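Local coordinates for hemolysin BL lytic component L1 (Bacillus cereus, PDB 7NMQ), which probably acts as one lytic component of the haemolysin BL enterotoxin, an alpha-helical pore-forming toxin that damages host cell membranes, at residues Leu98-Thr101 with Val102-Asp106; Gln187-His190 with Phe191-Leu195; Ile307-Gln310 with Trp311-Gly315; Asp353-Phe356 with Ile357-Asp360. All blocks are in the same frame, centred on the assembly; numbering follows the deposited sequence.

Contact 1: residues Leu98-Thr101 with Val102-Asp106. With EDO (1,2-ethanediol), chain E.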
loop_
_atom_site.group_PDB
_atom_site.type_symbol
_atom_site.label_atom_id
_atom_site.label_comp_id
_atom_site.label_asym_id
_atom_site.label_seq_id
_atom_site.Cartn_x
_atom_site.Cartn_y
_atom_site.Cartn_z
ATOM N N LEU A 98 12.741 -12.884 31.781
ATOM C CA LEU A 98 13.929 -12.020 31.644
ATOM C C LEU A 98 14.093 -11.204 32.935
ATOM O O LEU A 98 15.216 -11.091 33.424
ATOM C CB LEU A 98 13.797 -11.106 30.430
ATOM C CG LEU A 98 13.624 -11.820 29.093
ATOM C CD1 LEU A 98 13.288 -10.866 27.952
ATOM C CD2 LEU A 98 14.808 -12.659 28.773
ATOM N N VAL A 99 13.033 -10.614 33.450
ATOM C CA VAL A 99 13.136 -9.838 34.713
ATOM C C VAL A 99 13.620 -10.765 35.852
ATOM O O VAL A 99 14.464 -10.321 36.655
ATOM C CB VAL A 99 11.805 -9.118 35.021
ATOM C CG1 VAL A 99 11.814 -8.517 36.425
ATOM C CG2 VAL A 99 11.547 -8.037 33.988
ATOM N N GLU A 100 13.089 -11.983 35.937
ATOM C CA GLU A 100 13.425 -12.997 36.973
ATOM C C GLU A 100 14.927 -13.302 36.886
ATOM O O GLU A 100 15.599 -13.358 37.908
ATOM C CB GLU A 100 12.579 -14.258 36.766
ATOM C CG GLU A 100 12.929 -15.413 37.688
ATOM C CD GLU A 100 12.227 -16.718 37.298
ATOM O OE1 GLU A 100 11.494 -16.745 36.232
ATOM O OE2 GLU A 100 12.463 -17.745 37.988
ATOM N N THR A 101 15.438 -13.528 35.686
ATOM C CA THR A 101 16.853 -13.888 35.539
ATOM C C THR A 101 17.727 -12.729 36.008
ATOM O O THR A 101 18.805 -12.995 36.544
ATOM C CB THR A 101 17.228 -14.314 34.121
ATOM O OG1 THR A 101 17.016 -13.215 33.231
ATOM C CG2 THR A 101 16.479 -15.554 33.688
ATOM N N VAL A 102 17.308 -11.491 35.835
ATOM C CA VAL A 102 18.086 -10.355 36.385
ATOM C C VAL A 102 18.027 -10.414 37.912
ATOM O O VAL A 102 19.091 -10.284 38.583
ATOM C CB VAL A 102 17.593 -9.010 35.845
ATOM C CG1 VAL A 102 18.252 -7.868 36.609
ATOM C CG2 VAL A 102 17.858 -8.955 34.347
ATOM N N GLN A 103 16.837 -10.613 38.483
ATOM C CA GLN A 103 16.674 -10.616 39.964
ATOM C C GLN A 103 17.440 -11.777 40.623
ATOM O O GLN A 103 17.879 -11.623 41.772
ATOM C CB GLN A 103 15.183 -10.656 40.276
ATOM C CG GLN A 103 14.522 -9.302 40.092
ATOM C CD GLN A 103 15.318 -8.254 40.834
ATOM O OE1 GLN A 103 15.317 -8.211 42.070
ATOM N NE2 GLN A 103 16.048 -7.444 40.079
ATOM N N LYS A 104 17.604 -12.888 39.913
ATOM C CA LYS A 104 18.306 -14.082 40.403
ATOM C C LYS A 104 19.802 -14.015 40.026
ATOM O O LYS A 104 20.559 -15.035 40.436
ATOM C CB LYS A 104 17.560 -15.340 39.928
ATOM C CG LYS A 104 16.196 -15.536 40.576
ATOM C CD LYS A 104 15.473 -16.823 40.184
ATOM C CE LYS A 104 14.185 -16.981 40.966
ATOM N NZ LYS A 104 13.407 -18.180 40.545
ATOM N N LYS A 105 20.244 -12.969 39.376
ATOM C CA LYS A 105 21.653 -12.832 38.930
ATOM C C LYS A 105 22.025 -14.064 38.095
ATOM O O LYS A 105 23.135 -14.597 38.236
ATOM C CB LYS A 105 22.563 -12.602 40.135
ATOM C CG LYS A 105 22.268 -11.301 40.856
ATOM C CD LYS A 105 23.291 -10.984 41.921
ATOM C CE LYS A 105 22.972 -9.720 42.679
ATOM N NZ LYS A 105 21.919 -9.950 43.700
ATOM N N ASP A 106 21.113 -14.508 37.230
ATOM C CA ASP A 106 21.258 -15.684 36.342
ATOM C C ASP A 106 21.635 -15.212 34.936
ATOM O O ASP A 106 20.745 -15.058 34.046
ATOM C CB ASP A 106 19.958 -16.464 36.314
ATOM C CG ASP A 106 19.963 -17.622 35.347
ATOM O OD1 ASP A 106 21.070 -18.000 34.837
ATOM O OD2 ASP A 106 18.853 -18.144 35.125
HETATM C C1 EDO E . 24.638 -17.852 35.123
HETATM O O1 EDO E . 25.628 -17.716 34.117
HETATM C C2 EDO E . 23.917 -19.134 35.117
HETATM O O2 EDO E . 23.002 -19.311 36.181
#
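T101 and D106 meet where helix 45-103 ends in a Schellman motif and the chain turns straight into helix 107-154. K105 is the residue that leaves the helix, with positive phi (54°), and two bonds run back into the last turn: D106 N gives its hydrogen to T101 O at 2.8 Å, nearly straight (163°) and in the carbonyl plane, while K105 N goes to V102 O. T101 is buried. Its hydroxyl sits between its own backbone N and carbonyl carbon (chi1 63°), which turns OG1 back down the helix to L98 O, 2.8 Å away. That oxygen also takes the backbone hydrogen of V102, and both donors come from the same face of the carbonyl plane. The methyl CG2 of T101 reaches the carboxylate of D106, and L110 of the next helix packs on both T101 and V102.

On the outer side, E100 and K104, one turn apart, carry a salt bridge. Both chains run extended, and CG of E100 lies 3.8 Å from CD of K104 where they pass. NZ of K104 bonds OE2 of E100 at 2.8 Å, on the anti lone pair. D106 stands at the N-cap of helix 107-154: its OD1 accepts from the backbone N of G109 and, at 2.7 Å, from O2 of an ethanediol molecule.

Contact 2: residues Gln187-His190 with Phe191-Leu195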
loop_
_atom_site.group_PDB
_atom_site.type_symbol
_atom_site.label_atom_id
_atom_site.label_comp_id
_atom_site.label_asym_id
_atom_site.label_seq_id
_atom_site.Cartn_x
_atom_site.Cartn_y
_atom_site.Cartn_z
ATOM N N GLN A 187 -6.400 13.913 -9.277
ATOM C CA GLN A 187 -7.127 13.065 -8.329
ATOM C C GLN A 187 -6.130 12.290 -7.467
ATOM O O GLN A 187 -6.353 12.135 -6.226
ATOM C CB GLN A 187 -7.995 12.089 -9.123
ATOM C CG GLN A 187 -8.935 11.316 -8.249
ATOM C CD GLN A 187 -9.852 10.399 -9.008
ATOM O OE1 GLN A 187 -11.049 10.266 -8.706
ATOM N NE2 GLN A 187 -9.282 9.751 -9.992
ATOM N N LYS A 188 -5.070 11.761 -8.067
ATOM C CA LYS A 188 -4.086 10.970 -7.304
ATOM C C LYS A 188 -3.440 11.874 -6.263
ATOM O O LYS A 188 -3.210 11.380 -5.150
ATOM C CB LYS A 188 -3.037 10.416 -8.265
ATOM C CG LYS A 188 -2.007 9.523 -7.586
ATOM C CD LYS A 188 -1.068 8.822 -8.496
ATOM C CE LYS A 188 -0.233 7.795 -7.757
ATOM N NZ LYS A 188 -0.949 7.119 -6.636
ATOM N N LYS A 189 -3.111 13.105 -6.635
ATOM C CA LYS A 189 -2.534 14.082 -5.685
ATOM C C LYS A 189 -3.504 14.321 -4.524
ATOM O O LYS A 189 -3.075 14.390 -3.368
ATOM C CB LYS A 189 -2.171 15.407 -6.359
ATOM C CG LYS A 189 -1.361 16.351 -5.502
ATOM C CD LYS A 189 -0.145 15.725 -4.817
ATOM C CE LYS A 189 0.846 16.736 -4.290
ATOM N NZ LYS A 189 0.354 17.415 -3.073
ATOM N N HIS A 190 -4.796 14.479 -4.779
ATOM C CA HIS A 190 -5.776 14.668 -3.689
ATOM C C HIS A 190 -5.724 13.469 -2.739
ATOM O O HIS A 190 -5.737 13.661 -1.516
ATOM C CB HIS A 190 -7.204 14.868 -4.196
ATOM C CG HIS A 190 -7.446 16.201 -4.812
ATOM N ND1 HIS A 190 -7.292 17.394 -4.116
ATOM C CD2 HIS A 190 -7.901 16.532 -6.057
ATOM C CE1 HIS A 190 -7.628 18.397 -4.934
ATOM N NE2 HIS A 190 -7.990 17.881 -6.148
ATOM N N PHE A 191 -5.722 12.252 -3.267
ATOM C CA PHE A 191 -5.737 11.036 -2.419
ATOM C C PHE A 191 -4.425 10.959 -1.651
ATOM O O PHE A 191 -4.394 10.612 -0.442
ATOM C CB PHE A 191 -5.934 9.796 -3.280
ATOM C CG PHE A 191 -6.403 8.619 -2.486
ATOM C CD1 PHE A 191 -7.766 8.480 -2.263
ATOM C CD2 PHE A 191 -5.557 7.661 -1.975
ATOM C CE1 PHE A 191 -8.266 7.400 -1.564
ATOM C CE2 PHE A 191 -6.079 6.593 -1.268
ATOM C CZ PHE A 191 -7.409 6.468 -1.059
ATOM N N ASP A 192 -3.338 11.285 -2.324
ATOM C CA ASP A 192 -2.011 11.280 -1.651
ATOM C C ASP A 192 -2.008 12.276 -0.487
ATOM O O ASP A 192 -1.389 12.002 0.552
ATOM C CB ASP A 192 -0.860 11.641 -2.596
ATOM C CG ASP A 192 -0.534 10.603 -3.655
ATOM O OD1 ASP A 192 -0.929 9.450 -3.459
ATOM O OD2 ASP A 192 0.182 10.970 -4.643
ATOM N N ASP A 193 -2.700 13.393 -0.637
ATOM C CA ASP A 193 -2.782 14.446 0.395
ATOM C C ASP A 193 -3.591 13.928 1.578
ATOM O O ASP A 193 -3.223 14.213 2.732
ATOM C CB ASP A 193 -3.302 15.774 -0.157
ATOM C CG ASP A 193 -2.317 16.455 -1.108
ATOM O OD1 ASP A 193 -1.135 16.063 -1.145
ATOM O OD2 ASP A 193 -2.740 17.433 -1.797
ATOM N N VAL A 194 -4.648 13.160 1.324
ATOM C CA VAL A 194 -5.423 12.552 2.422
ATOM C C VAL A 194 -4.490 11.591 3.160
ATOM O O VAL A 194 -4.497 11.579 4.401
ATOM C CB VAL A 194 -6.676 11.811 1.894
ATOM C CG1 VAL A 194 -7.369 11.040 2.999
ATOM C CG2 VAL A 194 -7.610 12.825 1.253
ATOM N N LEU A 195 -3.749 10.781 2.413
ATOM C CA LEU A 195 -2.866 9.780 3.049
ATOM C C LEU A 195 -1.765 10.466 3.857
ATOM O O LEU A 195 -1.403 9.963 4.933
ATOM C CB LEU A 195 -2.250 8.871 1.988
ATOM C CG LEU A 195 -3.223 7.941 1.295
ATOM C CD1 LEU A 195 -2.525 7.147 0.214
ATOM C CD2 LEU A 195 -3.922 7.045 2.280
#
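K189 and D193, one turn apart on helix 173-200, are joined by a salt bridge. From CB of the lysine the chain leaves with CG anti to the backbone N (chi1 -170°), where CG lies 4.1 Å from OD2 of D193. A bend at chi2 (49°) swings it along the helix, so that CD and then CE pass OD1 of D193, each at 3.8 Å. A second bend, at chi4, brings NZ to OD1 of D193 at 2.8 Å, on the syn lone pair, with OD2 of the same carboxylate at 3.3 Å.

This is the i to i+4 pairing of a long amphipathic helix in a helical bundle of the ClyA/HBL type; V194 and L195 open a predicted transmembrane stretch. The second pair, K188 and D192, is looser: its NZ to OD1 distance of 3.9 Å makes a long salt bridge. K188 NZ hydrogen-bonds the hydroxyl of Y27 and makes a cation-pi contact with Y292. Elsewhere, F191 sends its ring toward L22 and V23 of helix 10-33 and meets Y259, while H190 hydrogen-bonds through ND1 to ND1 of H255. The carbonyl O of H190 accepts from V194 N at 3.1 Å, with CG2 of V194 resting 3.4 Å from that oxygen.

Contact 3: residues Ile307-Gln310 with Trp311-Gly315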
loop_
_atom_site.group_PDB
_atom_site.type_symbol
_atom_site.label_atom_id
_atom_site.label_comp_id
_atom_site.label_asym_id
_atom_site.label_seq_id
_atom_site.Cartn_x
_atom_site.Cartn_y
_atom_site.Cartn_z
ATOM N N ILE A 307 11.431 -1.607 6.891
ATOM C CA ILE A 307 11.095 -2.609 7.941
ATOM C C ILE A 307 12.290 -3.537 8.112
ATOM O O ILE A 307 12.686 -3.822 9.265
ATOM C CB ILE A 307 9.802 -3.381 7.635
ATOM C CG1 ILE A 307 8.608 -2.423 7.748
ATOM C CG2 ILE A 307 9.623 -4.619 8.501
ATOM C CD1 ILE A 307 7.270 -3.019 7.378
ATOM N N GLN A 308 12.879 -3.999 7.014
ATOM C CA GLN A 308 14.066 -4.879 7.104
ATOM C C GLN A 308 15.204 -4.167 7.859
ATOM O O GLN A 308 15.813 -4.799 8.752
ATOM C CB GLN A 308 14.518 -5.281 5.711
ATOM C CG GLN A 308 15.798 -6.085 5.817
ATOM C CD GLN A 308 16.059 -6.784 4.538
ATOM O OE1 GLN A 308 16.317 -6.147 3.532
ATOM N NE2 GLN A 308 15.942 -8.104 4.588
ATOM N N LYS A 309 15.489 -2.921 7.538
ATOM C CA LYS A 309 16.519 -2.111 8.217
ATOM C C LYS A 309 16.210 -2.047 9.717
ATOM O O LYS A 309 17.163 -2.187 10.519
ATOM C CB LYS A 309 16.596 -0.710 7.617
ATOM C CG LYS A 309 17.565 0.252 8.289
ATOM C CD LYS A 309 17.822 1.519 7.480
ATOM C CE LYS A 309 16.558 2.267 7.139
ATOM N NZ LYS A 309 15.743 2.512 8.349
ATOM N N GLN A 310 14.948 -1.877 10.099
ATOM C CA GLN A 310 14.574 -1.748 11.527
ATOM C C GLN A 310 14.823 -3.081 12.222
ATOM O O GLN A 310 15.361 -3.058 13.367
ATOM C CB GLN A 310 13.144 -1.332 11.768
ATOM C CG GLN A 310 12.803 -0.017 11.105
ATOM C CD GLN A 310 13.670 1.156 11.476
ATOM O OE1 GLN A 310 14.176 1.294 12.600
ATOM N NE2 GLN A 310 13.785 2.069 10.526
ATOM N N TRP A 311 14.502 -4.205 11.585
ATOM C CA TRP A 311 14.806 -5.511 12.238
ATOM C C TRP A 311 16.318 -5.680 12.379
ATOM O O TRP A 311 16.769 -6.184 13.412
ATOM C CB TRP A 311 14.213 -6.677 11.445
ATOM C CG TRP A 311 12.748 -6.905 11.583
ATOM C CD1 TRP A 311 11.871 -6.892 10.543
ATOM C CD2 TRP A 311 11.989 -7.188 12.768
ATOM N NE1 TRP A 311 10.618 -7.187 11.000
ATOM C CE2 TRP A 311 10.659 -7.398 12.364
ATOM C CE3 TRP A 311 12.289 -7.347 14.119
ATOM C CZ2 TRP A 311 9.644 -7.685 13.266
ATOM C CZ3 TRP A 311 11.291 -7.673 15.004
ATOM C CH2 TRP A 311 9.975 -7.851 14.587
ATOM N N ASN A 312 17.069 -5.322 11.363
ATOM C CA ASN A 312 18.541 -5.456 11.436
ATOM C C ASN A 312 19.120 -4.580 12.557
ATOM O O ASN A 312 19.985 -5.059 13.296
ATOM C CB ASN A 312 19.174 -5.153 10.096
ATOM C CG ASN A 312 18.825 -6.210 9.075
ATOM O OD1 ASN A 312 18.434 -7.324 9.408
ATOM N ND2 ASN A 312 19.024 -5.869 7.826
ATOM N N THR A 313 18.658 -3.353 12.698
ATOM C CA THR A 313 19.111 -2.441 13.768
ATOM C C THR A 313 18.754 -3.049 15.118
ATOM O O THR A 313 19.611 -3.034 16.060
ATOM C CB THR A 313 18.531 -1.046 13.600
ATOM O OG1 THR A 313 19.029 -0.578 12.335
ATOM C CG2 THR A 313 18.948 -0.116 14.709
ATOM N N MET A 314 17.555 -3.590 15.227
ATOM C CA MET A 314 17.090 -4.169 16.497
ATOM C C MET A 314 17.972 -5.386 16.821
ATOM O O MET A 314 18.323 -5.567 17.991
ATOM C CB MET A 314 15.619 -4.561 16.365
ATOM C CG MET A 314 14.990 -4.990 17.640
ATOM S SD MET A 314 13.346 -5.573 17.299
ATOM C CE MET A 314 12.607 -4.048 16.694
ATOM N N GLY A 315 18.278 -6.243 15.847
ATOM C CA GLY A 315 19.160 -7.405 16.064
ATOM C C GLY A 315 20.509 -6.933 16.576
ATOM O O GLY A 315 21.031 -7.547 17.514
HETATM O O HOH W 1 17.469 1.261 11.609
#
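I307 and W311 make the apolar part of this turn of helix 275-325. Their side chains run alongside each other in the same direction, and the methyl CG2 of I307 meets the pyrrole part of the indole, 3.8 Å from CD1 and 3.7 Å from NE1 of W311. CG of W311 is swung anti to its carbonyl carbon (chi1 -77°), beside the backbone N, and this lays CD1 3.4 Å from I307 O. Beyond the pair, the indole packs on W347 of helix 330-357 and on N124 and S125 of helix 107-154, while I307 faces A13 and T17 of helix 10-33.

The backbone supplies regular i to i+4 hydrogen bonds: W311, N312, T313 and M314 give their N-H groups to I307, Q308, K309 and Q310 in turn.

Among the polar side chains, Q308 and N312 bring their amide planes to within 19° of each other, with CG of Q308 3.8 Å from ND2 of N312. Their polar ends turn to one outside residue: Q308 NE2 bonds the carbonyl O of S125, and N312 OD1 bonds its hydroxyl. Q310 bends at chi2, its OE1 accepting from the backbone N of G9 and its NE2 giving to N306 OD1. A water lies 2.5 Å from OG1 of T313. The same water gives a weak bond to OE1 of Q310, with its oxygen 3.4 Å from that OE1.

The turn thus packs between helices 10-33, 107-154 and 330-357, consistent with the elongated helical bundle of ClyA-like toxins.

Contact 4: residues Asp353-Phe356 with Ile357-Asp360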
loop_
_atom_site.group_PDB
_atom_site.type_symbol
_atom_site.label_atom_id
_atom_site.label_comp_id
_atom_site.label_asym_id
_atom_site.label_seq_id
_atom_site.Cartn_x
_atom_site.Cartn_y
_atom_site.Cartn_z
ATOM N N ASP A 353 -2.253 -2.214 16.054
ATOM C CA ASP A 353 -2.118 -1.593 14.712
ATOM C C ASP A 353 -1.445 -2.573 13.737
ATOM O O ASP A 353 -1.836 -2.646 12.548
ATOM C CB ASP A 353 -1.441 -0.241 14.870
ATOM C CG ASP A 353 -2.411 0.779 15.471
ATOM O OD1 ASP A 353 -3.669 0.621 15.284
ATOM O OD2 ASP A 353 -1.944 1.689 16.141
ATOM N N ALA A 354 -0.410 -3.289 14.180
ATOM C CA ALA A 354 0.210 -4.344 13.359
ATOM C C ALA A 354 -0.842 -5.401 13.029
ATOM O O ALA A 354 -0.865 -5.908 11.898
ATOM C CB ALA A 354 1.407 -4.946 14.051
ATOM N N GLU A 355 -1.680 -5.746 14.000
ATOM C CA GLU A 355 -2.716 -6.772 13.817
ATOM C C GLU A 355 -3.640 -6.280 12.681
ATOM O O GLU A 355 -3.999 -7.072 11.776
ATOM C CB GLU A 355 -3.469 -6.929 15.127
ATOM C CG GLU A 355 -4.646 -7.836 15.015
ATOM C CD GLU A 355 -4.350 -9.313 15.013
ATOM O OE1 GLU A 355 -3.340 -9.703 15.613
ATOM O OE2 GLU A 355 -5.193 -10.079 14.466
ATOM N N PHE A 356 -4.018 -5.005 12.698
ATOM C CA PHE A 356 -4.895 -4.417 11.653
ATOM C C PHE A 356 -4.267 -4.589 10.277
ATOM O O PHE A 356 -4.965 -5.053 9.332
ATOM C CB PHE A 356 -5.220 -2.959 11.932
ATOM C CG PHE A 356 -6.091 -2.369 10.854
ATOM C CD1 PHE A 356 -5.542 -1.910 9.665
ATOM C CD2 PHE A 356 -7.471 -2.335 10.994
ATOM C CE1 PHE A 356 -6.345 -1.336 8.678
ATOM C CE2 PHE A 356 -8.272 -1.781 10.006
ATOM C CZ PHE A 356 -7.708 -1.282 8.841
ATOM N N ILE A 357 -2.987 -4.250 10.159
ATOM C CA ILE A 357 -2.320 -4.280 8.827
ATOM C C ILE A 357 -2.186 -5.723 8.340
ATOM O O ILE A 357 -2.087 -5.950 7.102
ATOM C CB ILE A 357 -0.970 -3.536 8.865
ATOM C CG1 ILE A 357 -1.249 -2.066 9.151
ATOM C CG2 ILE A 357 -0.166 -3.735 7.582
ATOM C CD1 ILE A 357 -0.058 -1.223 9.379
ATOM N N SER A 358 -2.120 -6.689 9.245
ATOM C CA SER A 358 -1.946 -8.116 8.911
ATOM C C SER A 358 -3.219 -8.736 8.327
ATOM O O SER A 358 -3.162 -9.917 7.949
ATOM C CB SER A 358 -1.527 -8.918 10.106
ATOM O OG SER A 358 -2.570 -9.125 11.036
ATOM N N LYS A 359 -4.342 -8.013 8.340
ATOM C CA LYS A 359 -5.650 -8.571 7.915
ATOM C C LYS A 359 -6.203 -7.700 6.796
ATOM O O LYS A 359 -5.841 -6.534 6.720
ATOM C CB LYS A 359 -6.588 -8.583 9.111
ATOM C CG LYS A 359 -6.213 -9.635 10.138
ATOM C CD LYS A 359 -7.170 -9.721 11.254
ATOM C CE LYS A 359 -6.932 -8.674 12.319
ATOM N NZ LYS A 359 -7.490 -9.120 13.621
ATOM N N ASP A 360 -7.006 -8.280 5.918
ATOM C CA ASP A 360 -7.549 -7.464 4.829
ATOM C C ASP A 360 -8.216 -6.217 5.388
ATOM O O ASP A 360 -8.987 -6.304 6.353
ATOM C CB ASP A 360 -8.580 -8.233 4.018
ATOM C CG ASP A 360 -7.962 -9.230 3.061
ATOM O OD1 ASP A 360 -6.739 -9.139 2.821
ATOM O OD2 ASP A 360 -8.728 -10.102 2.568
HETATM O O HOH W 2 -7.744 -5.036 8.825
#
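E355 and K359 face each other at the C-terminal end of helix 330-357 in the helical bundle, where the helix ends and the chain leaves for its C-terminal tail. NZ of K359 reaches OE2 of E355 at 2.6 Å, on the anti lone pair, as a salt bridge. Both chains bend to meet: E355 turns at chi2 (78°) and K359 at chi3 (-82°), which carries CE of the lysine to 3.1 Å from OE2 of E355. The hydroxyl of S358 gives its hydrogen to E355 O at 2.6 Å, a bond that S358 N supplements only weakly. E355 thus receives bonds from the two residues just past the helix at both its carbonyl and its carboxylate.

Further out, R82 of helix 45-103 forms a salt bridge with OE1 of E355, so the carboxylate lies between two positive groups, which would probably favour its charged form. On the inner side, I357 sends CG1 to 3.5 Å from D353 O and packs against A81, against L14 and I21 of helix 10-33, and against I207 of helix 203-216, which F356 touches as well.

The last backbone bonds show the helix giving way. S358 N still reaches A354 O, but K359 N goes to F356 O at 3.2 Å from well above the carbonyl plane. A water 2.8 Å from F356 O also sits over the centre of the F356 ring.

In the fold
Following the chain, the four contacts come in series; each is local, so none nests in or crosses another. Contact 1 closes the turn between helix 45-103 and helix 107-154, far out at one end of the molecule, its centre about 42 Å from the centre of the chain. Contact 2 lies within helix 173-200 and borders helices 10-33 and 247-272; its centre is about 51 Å from that of contact 1. Contact 3, within helix 275-325, faces helices 10-33, 107-154 and 330-357. Contact 4 ends helix 330-357, its nearest atoms about 7 Å from those of contact 3. Helix 10-33 touches contacts 2, 3 and 4, and helix 330-357 also packs on contact 1.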